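Local coordinates for protein thiamine-monophosphate kinase (Aquifex aeolicus, PDB 1VQV) that catalyses the ATP-dependent phosphorylation of thiamine monophosphate to thiamine diphosphate, the active form of vitamin B1, and works as a homodimer, at residues L78-I84 with S129-E135; L83-N87 with F100-V104. Numbering follows the deposited sequence.

Contact 1: residues L78-I84 with S129-E135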
loop_
_atom_site.group_PDB
_atom_site.type_symbol
_atom_site.label_atom_id
_atom_site.label_comp_id
_atom_site.label_asym_id
_atom_site.label_seq_id
_atom_site.Cartn_x
_atom_site.Cartn_y
_atom_site.Cartn_z
ATOM N N LEU B 78 -15.899 7.095 5.719
ATOM C CA LEU B 78 -16.297 5.695 5.713
ATOM C C LEU B 78 -15.364 4.891 4.794
ATOM O O LEU B 78 -15.003 5.351 3.711
ATOM C CB LEU B 78 -17.757 5.557 5.257
ATOM C CG LEU B 78 -18.844 5.898 6.282
ATOM C CD1 LEU B 78 -20.211 5.721 5.669
ATOM C CD2 LEU B 78 -18.697 4.992 7.491
ATOM N N PRO B 79 -14.938 3.692 5.236
ATOM C CA PRO B 79 -14.043 2.799 4.484
ATOM C C PRO B 79 -14.728 2.212 3.255
ATOM O O PRO B 79 -15.789 1.609 3.369
ATOM C CB PRO B 79 -13.691 1.724 5.509
ATOM C CG PRO B 79 -14.948 1.622 6.313
ATOM C CD PRO B 79 -15.323 3.078 6.520
ATOM N N LYS B 80 -14.111 2.383 2.087
ATOM C CA LYS B 80 -14.669 1.879 0.836
ATOM C C LYS B 80 -13.866 0.766 0.160
ATOM O O LYS B 80 -14.370 -0.349 -0.001
ATOM C CB LYS B 80 -14.873 3.036 -0.144
ATOM C CG LYS B 80 -15.966 4.036 0.286
ATOM C CD LYS B 80 -17.369 3.402 0.219
ATOM C CE LYS B 80 -17.761 3.094 -1.222
ATOM N NZ LYS B 80 -18.990 2.250 -1.306
ATOM N N TRP B 81 -12.619 1.040 -0.217
ATOM C CA TRP B 81 -11.807 0.026 -0.911
ATOM C C TRP B 81 -10.478 -0.285 -0.240
ATOM O O TRP B 81 -9.874 0.571 0.395
ATOM C CB TRP B 81 -11.547 0.462 -2.365
ATOM C CG TRP B 81 -12.794 0.837 -3.085
ATOM C CD1 TRP B 81 -13.790 -0.004 -3.496
ATOM C CD2 TRP B 81 -13.258 2.162 -3.335
ATOM N NE1 TRP B 81 -14.856 0.719 -3.973
ATOM C CE2 TRP B 81 -14.558 2.053 -3.886
ATOM C CE3 TRP B 81 -12.705 3.441 -3.139
ATOM C CZ2 TRP B 81 -15.317 3.171 -4.240
ATOM C CZ3 TRP B 81 -13.458 4.554 -3.488
ATOM C CH2 TRP B 81 -14.752 4.410 -4.034
ATOM N N ALA B 82 -10.014 -1.515 -0.414
ATOM C CA ALA B 82 -8.761 -1.932 0.187
ATOM C C ALA B 82 -7.873 -2.784 -0.723
ATOM O O ALA B 82 -8.359 -3.625 -1.485
ATOM C CB ALA B 82 -9.050 -2.686 1.467
ATOM N N LEU B 83 -6.568 -2.537 -0.638
ATOM C CA LEU B 83 -5.548 -3.275 -1.386
ATOM C C LEU B 83 -4.636 -3.947 -0.349
ATOM O O LEU B 83 -4.013 -3.267 0.481
ATOM C CB LEU B 83 -4.695 -2.339 -2.253
ATOM C CG LEU B 83 -5.269 -1.711 -3.516
ATOM C CD1 LEU B 83 -4.193 -0.917 -4.207
ATOM C CD2 LEU B 83 -5.772 -2.794 -4.438
ATOM N N ILE B 84 -4.554 -5.273 -0.396
ATOM C CA ILE B 84 -3.727 -5.991 0.557
ATOM C C ILE B 84 -2.531 -6.673 -0.077
ATOM O O ILE B 84 -2.668 -7.574 -0.902
ATOM C CB ILE B 84 -4.553 -7.030 1.326
ATOM C CG1 ILE B 84 -5.629 -6.308 2.138
ATOM C CG2 ILE B 84 -3.642 -7.860 2.218
ATOM C CD1 ILE B 84 -6.455 -7.198 3.003
ATOM N N SER B 129 0.957 -5.429 4.439
ATOM C CA SER B 129 0.856 -4.024 4.087
ATOM C C SER B 129 -0.520 -3.787 3.483
ATOM O O SER B 129 -0.844 -4.326 2.429
ATOM C CB SER B 129 1.965 -3.666 3.091
ATOM O OG SER B 129 1.950 -2.294 2.750
ATOM N N VAL B 130 -1.323 -2.972 4.155
ATOM C CA VAL B 130 -2.682 -2.698 3.714
ATOM C C VAL B 130 -2.892 -1.263 3.246
ATOM O O VAL B 130 -2.295 -0.312 3.771
ATOM C CB VAL B 130 -3.682 -2.982 4.851
ATOM C CG1 VAL B 130 -4.787 -3.888 4.362
ATOM C CG2 VAL B 130 -2.956 -3.592 6.032
ATOM N N PHE B 131 -3.765 -1.123 2.259
ATOM C CA PHE B 131 -4.084 0.172 1.686
ATOM C C PHE B 131 -5.585 0.324 1.713
ATOM O O PHE B 131 -6.313 -0.572 1.305
ATOM C CB PHE B 131 -3.568 0.224 0.246
ATOM C CG PHE B 131 -3.998 1.444 -0.539
ATOM C CD1 PHE B 131 -3.625 2.734 -0.137
ATOM C CD2 PHE B 131 -4.702 1.290 -1.739
ATOM C CE1 PHE B 131 -3.942 3.849 -0.925
ATOM C CE2 PHE B 131 -5.023 2.393 -2.533
ATOM C CZ PHE B 131 -4.642 3.674 -2.130
ATOM N N LEU B 132 -6.050 1.470 2.176
ATOM C CA LEU B 132 -7.473 1.684 2.249
ATOM C C LEU B 132 -7.896 3.054 1.791
ATOM O O LEU B 132 -7.295 4.063 2.158
ATOM C CB LEU B 132 -7.943 1.471 3.674
ATOM C CG LEU B 132 -9.430 1.672 3.927
ATOM C CD1 LEU B 132 -10.233 0.624 3.203
ATOM C CD2 LEU B 132 -9.681 1.579 5.410
ATOM N N VAL B 133 -8.948 3.074 0.988
ATOM C CA VAL B 133 -9.484 4.321 0.503
ATOM C C VAL B 133 -10.871 4.512 1.085
ATOM O O VAL B 133 -11.674 3.578 1.089
ATOM C CB VAL B 133 -9.595 4.329 -1.002
ATOM C CG1 VAL B 133 -10.124 5.677 -1.454
ATOM C CG2 VAL B 133 -8.243 4.032 -1.615
ATOM N N GLY B 134 -11.143 5.720 1.582
ATOM C CA GLY B 134 -12.444 6.025 2.163
ATOM C C GLY B 134 -12.946 7.418 1.806
ATOM O O GLY B 134 -12.182 8.374 1.777
ATOM N N GLU B 135 -14.237 7.543 1.535
ATOM C CA GLU B 135 -14.820 8.833 1.182
ATOM C C GLU B 135 -15.287 9.602 2.432
ATOM O O GLU B 135 -15.448 9.016 3.499
ATOM C CB GLU B 135 -15.988 8.618 0.214
ATOM C CG GLU B 135 -16.875 7.460 0.614
ATOM C CD GLU B 135 -18.147 7.343 -0.219
ATOM O OE1 GLU B 135 -18.053 7.434 -1.472
ATOM O OE2 GLU B 135 -19.241 7.145 0.388
#
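Backbone hydrogen bonds hold these two antiparallel strands together. Leu83 and Phe131 form a hydrogen-bonded pair, with Leu83 N to Phe131 O and Phe131 N to Leu83 O both 2.8 Å. Further along, Val133 N donates to Trp81 O, and Val133 O accepts from two successive amides, Lys80 N at 2.9 Å and Trp81 N at 3.0 Å. One residue facing two is a classic beta bulge; it shifts the register by one before Pro79 pairs with Gly134. Beyond it Leu78 N reaches Glu135 O at 3.0 Å, while the return bond from Glu135 N to Leu78 O is weak. Proline fits at position 79 because a non-hydrogen-bonded site asks no amide proton for this neighbour. An ideal CB on Gly134 would clash, 2.7 Å from Leu78 O, so the absence of a side chain suits this close crossing.

Side chains pack on both faces. On one, Leu83 CD1 meets Phe131 CD2 at 3.3 Å, and Trp81 CE3 lies 3.8 Å from Val133 CG1, which sits at the indole edge. On the other, Ile84 CG1 touches Val130 CG1 at 3.4 Å, and Leu132 CD2 approaches Pro79 CB at 4.0 Å; helix 57-73 covers Ile84, Pro79 and Leu132. Across the dimer interface, Phe131 stacks on Phe131 of the second subunit and Ser129 OG hydrogen-bonds Ser129 OG of that subunit. With inward-facing peptide groups paired here and outward-facing ones of strand 77-88 bonded to strand 114-122, the Pro79, Leu132 and Ile84 face can pack on its own subunit's helices while the Trp81, Leu83 and Phe131 face meets the second subunit.

Contact 2: residues L83-N87 with F100-V104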
loop_
_atom_site.group_PDB
_atom_site.type_symbol
_atom_site.label_atom_id
_atom_site.label_comp_id
_atom_site.label_asym_id
_atom_site.label_seq_id
_atom_site.Cartn_x
_atom_site.Cartn_y
_atom_site.Cartn_z
ATOM N N LEU B 83 -6.568 -2.537 -0.638
ATOM C CA LEU B 83 -5.548 -3.275 -1.386
ATOM C C LEU B 83 -4.636 -3.947 -0.349
ATOM O O LEU B 83 -4.013 -3.267 0.481
ATOM C CB LEU B 83 -4.695 -2.339 -2.253
ATOM C CG LEU B 83 -5.269 -1.711 -3.516
ATOM C CD1 LEU B 83 -4.193 -0.917 -4.207
ATOM C CD2 LEU B 83 -5.772 -2.794 -4.438
ATOM N N ILE B 84 -4.554 -5.273 -0.396
ATOM C CA ILE B 84 -3.727 -5.991 0.557
ATOM C C ILE B 84 -2.531 -6.673 -0.077
ATOM O O ILE B 84 -2.668 -7.574 -0.902
ATOM C CB ILE B 84 -4.553 -7.030 1.326
ATOM C CG1 ILE B 84 -5.629 -6.308 2.138
ATOM C CG2 ILE B 84 -3.642 -7.860 2.218
ATOM C CD1 ILE B 84 -6.455 -7.198 3.003
ATOM N N SER B 85 -1.355 -6.231 0.346
ATOM C CA SER B 85 -0.097 -6.745 -0.154
ATOM C C SER B 85 0.540 -7.667 0.893
ATOM O O SER B 85 0.724 -7.284 2.050
ATOM C CB SER B 85 0.822 -5.559 -0.484
ATOM O OG SER B 85 2.000 -5.962 -1.150
ATOM N N LEU B 86 0.870 -8.890 0.486
ATOM C CA LEU B 86 1.465 -9.837 1.417
ATOM C C LEU B 86 2.863 -10.310 1.061
ATOM O O LEU B 86 3.131 -10.688 -0.078
ATOM C CB LEU B 86 0.563 -11.064 1.575
ATOM C CG LEU B 86 -0.784 -10.882 2.272
ATOM C CD1 LEU B 86 -1.436 -12.237 2.402
ATOM C CD2 LEU B 86 -0.589 -10.253 3.656
ATOM N N ASN B 87 3.748 -10.262 2.056
ATOM C CA ASN B 87 5.124 -10.735 1.939
ATOM C C ASN B 87 5.092 -12.037 2.736
ATOM O O ASN B 87 5.074 -12.010 3.963
ATOM C CB ASN B 87 6.101 -9.772 2.616
ATOM C CG ASN B 87 6.365 -8.524 1.807
ATOM O OD1 ASN B 87 7.157 -7.676 2.218
ATOM N ND2 ASN B 87 5.713 -8.399 0.652
ATOM N N PHE B 100 -6.094 -16.074 7.385
ATOM C CA PHE B 100 -5.816 -14.650 7.398
ATOM C C PHE B 100 -6.907 -13.933 6.606
ATOM O O PHE B 100 -7.483 -12.942 7.068
ATOM C CB PHE B 100 -4.454 -14.363 6.756
ATOM C CG PHE B 100 -4.234 -12.914 6.448
ATOM C CD1 PHE B 100 -3.793 -12.042 7.430
ATOM C CD2 PHE B 100 -4.552 -12.407 5.198
ATOM C CE1 PHE B 100 -3.679 -10.681 7.178
ATOM C CE2 PHE B 100 -4.443 -11.051 4.934
ATOM C CZ PHE B 100 -4.007 -10.186 5.927
ATOM N N TYR B 101 -7.186 -14.437 5.411
ATOM C CA TYR B 101 -8.196 -13.830 4.556
ATOM C C TYR B 101 -9.642 -14.008 5.024
ATOM O O TYR B 101 -10.533 -13.278 4.586
ATOM C CB TYR B 101 -8.014 -14.324 3.122
ATOM C CG TYR B 101 -6.906 -13.582 2.412
ATOM C CD1 TYR B 101 -7.048 -12.233 2.109
ATOM C CD2 TYR B 101 -5.707 -14.214 2.088
ATOM C CE1 TYR B 101 -6.030 -11.526 1.502
ATOM C CE2 TYR B 101 -4.672 -13.521 1.481
ATOM C CZ TYR B 101 -4.835 -12.174 1.183
ATOM O OH TYR B 101 -3.817 -11.481 0.540
ATOM N N ILE B 102 -9.848 -14.971 5.924
ATOM C CA ILE B 102 -11.145 -15.252 6.526
ATOM C C ILE B 102 -11.409 -14.059 7.429
ATOM O O ILE B 102 -12.470 -13.439 7.371
ATOM C CB ILE B 102 -11.101 -16.546 7.404
ATOM C CG1 ILE B 102 -11.039 -17.788 6.510
ATOM C CG2 ILE B 102 -12.314 -16.599 8.339
ATOM C CD1 ILE B 102 -10.964 -19.111 7.278
ATOM N N GLY B 103 -10.417 -13.743 8.252
ATOM C CA GLY B 103 -10.525 -12.617 9.155
ATOM C C GLY B 103 -10.696 -11.307 8.405
ATOM O O GLY B 103 -11.383 -10.405 8.874
ATOM N N VAL B 104 -10.067 -11.202 7.237
ATOM C CA VAL B 104 -10.155 -10.003 6.415
ATOM C C VAL B 104 -11.571 -9.885 5.873
ATOM O O VAL B 104 -12.160 -8.811 5.897
ATOM C CB VAL B 104 -9.136 -10.058 5.224
ATOM C CG1 VAL B 104 -9.539 -9.096 4.116
ATOM C CG2 VAL B 104 -7.744 -9.700 5.709
#
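Ile84 and Leu86, two residues apart on the strand, bury the most surface here; both point toward helix 100-104, while Ser85 between them points away. Ile84 spans a helical turn: its CD1 packs 3.8 Å from Val104 CG1, and its CG2 lies 4.3 Å from Phe100 CE2, at the edge of that ring. Leu86 CD2 meets Phe100 CZ at 4.1 Å, and its CD1 is 3.6 Å from Tyr101 CE2. Tyr101, the third large contributor, leaves the helix sideways, yet its long ring brings OH to 4.0 Å from Ile84 CG2. Branched aliphatic chains suit the strand because their methyls pack against outer atoms of both rings; no hydrogen bond crosses this interface. Segment axes 12.3 Å apart allow for the bulk of the two rings. Tyr101 also binds ATP, so it belongs to both this interface and the nucleotide site. Such helix-on-sheet packing is characteristic of a beta-alpha-beta unit, here strand 77-88, helix 94-111 and strand 114-122 of the PurM-like N-terminal domain.

From the N terminus, both contacts start on strand 77-88 and share Leu83 and Ile84. The chain first turns into helix 94-111, whose packing in contact 2 closes a short loop of 12 residues between the segments. It then adds strand 114-122 parallel to strand 77-88 on one side, and strand 127-136 returns antiparallel on the other, closing the longer loop of contact 1. The helix segment of contact 2 therefore lies within the span closed by contact 1. A probable hydrogen bond, Ser85 N to Ser129 O at 2.9 Å, joins the two directly. Together they tie the sheet's central strands to a covering helix, with the second subunit touching both contacts.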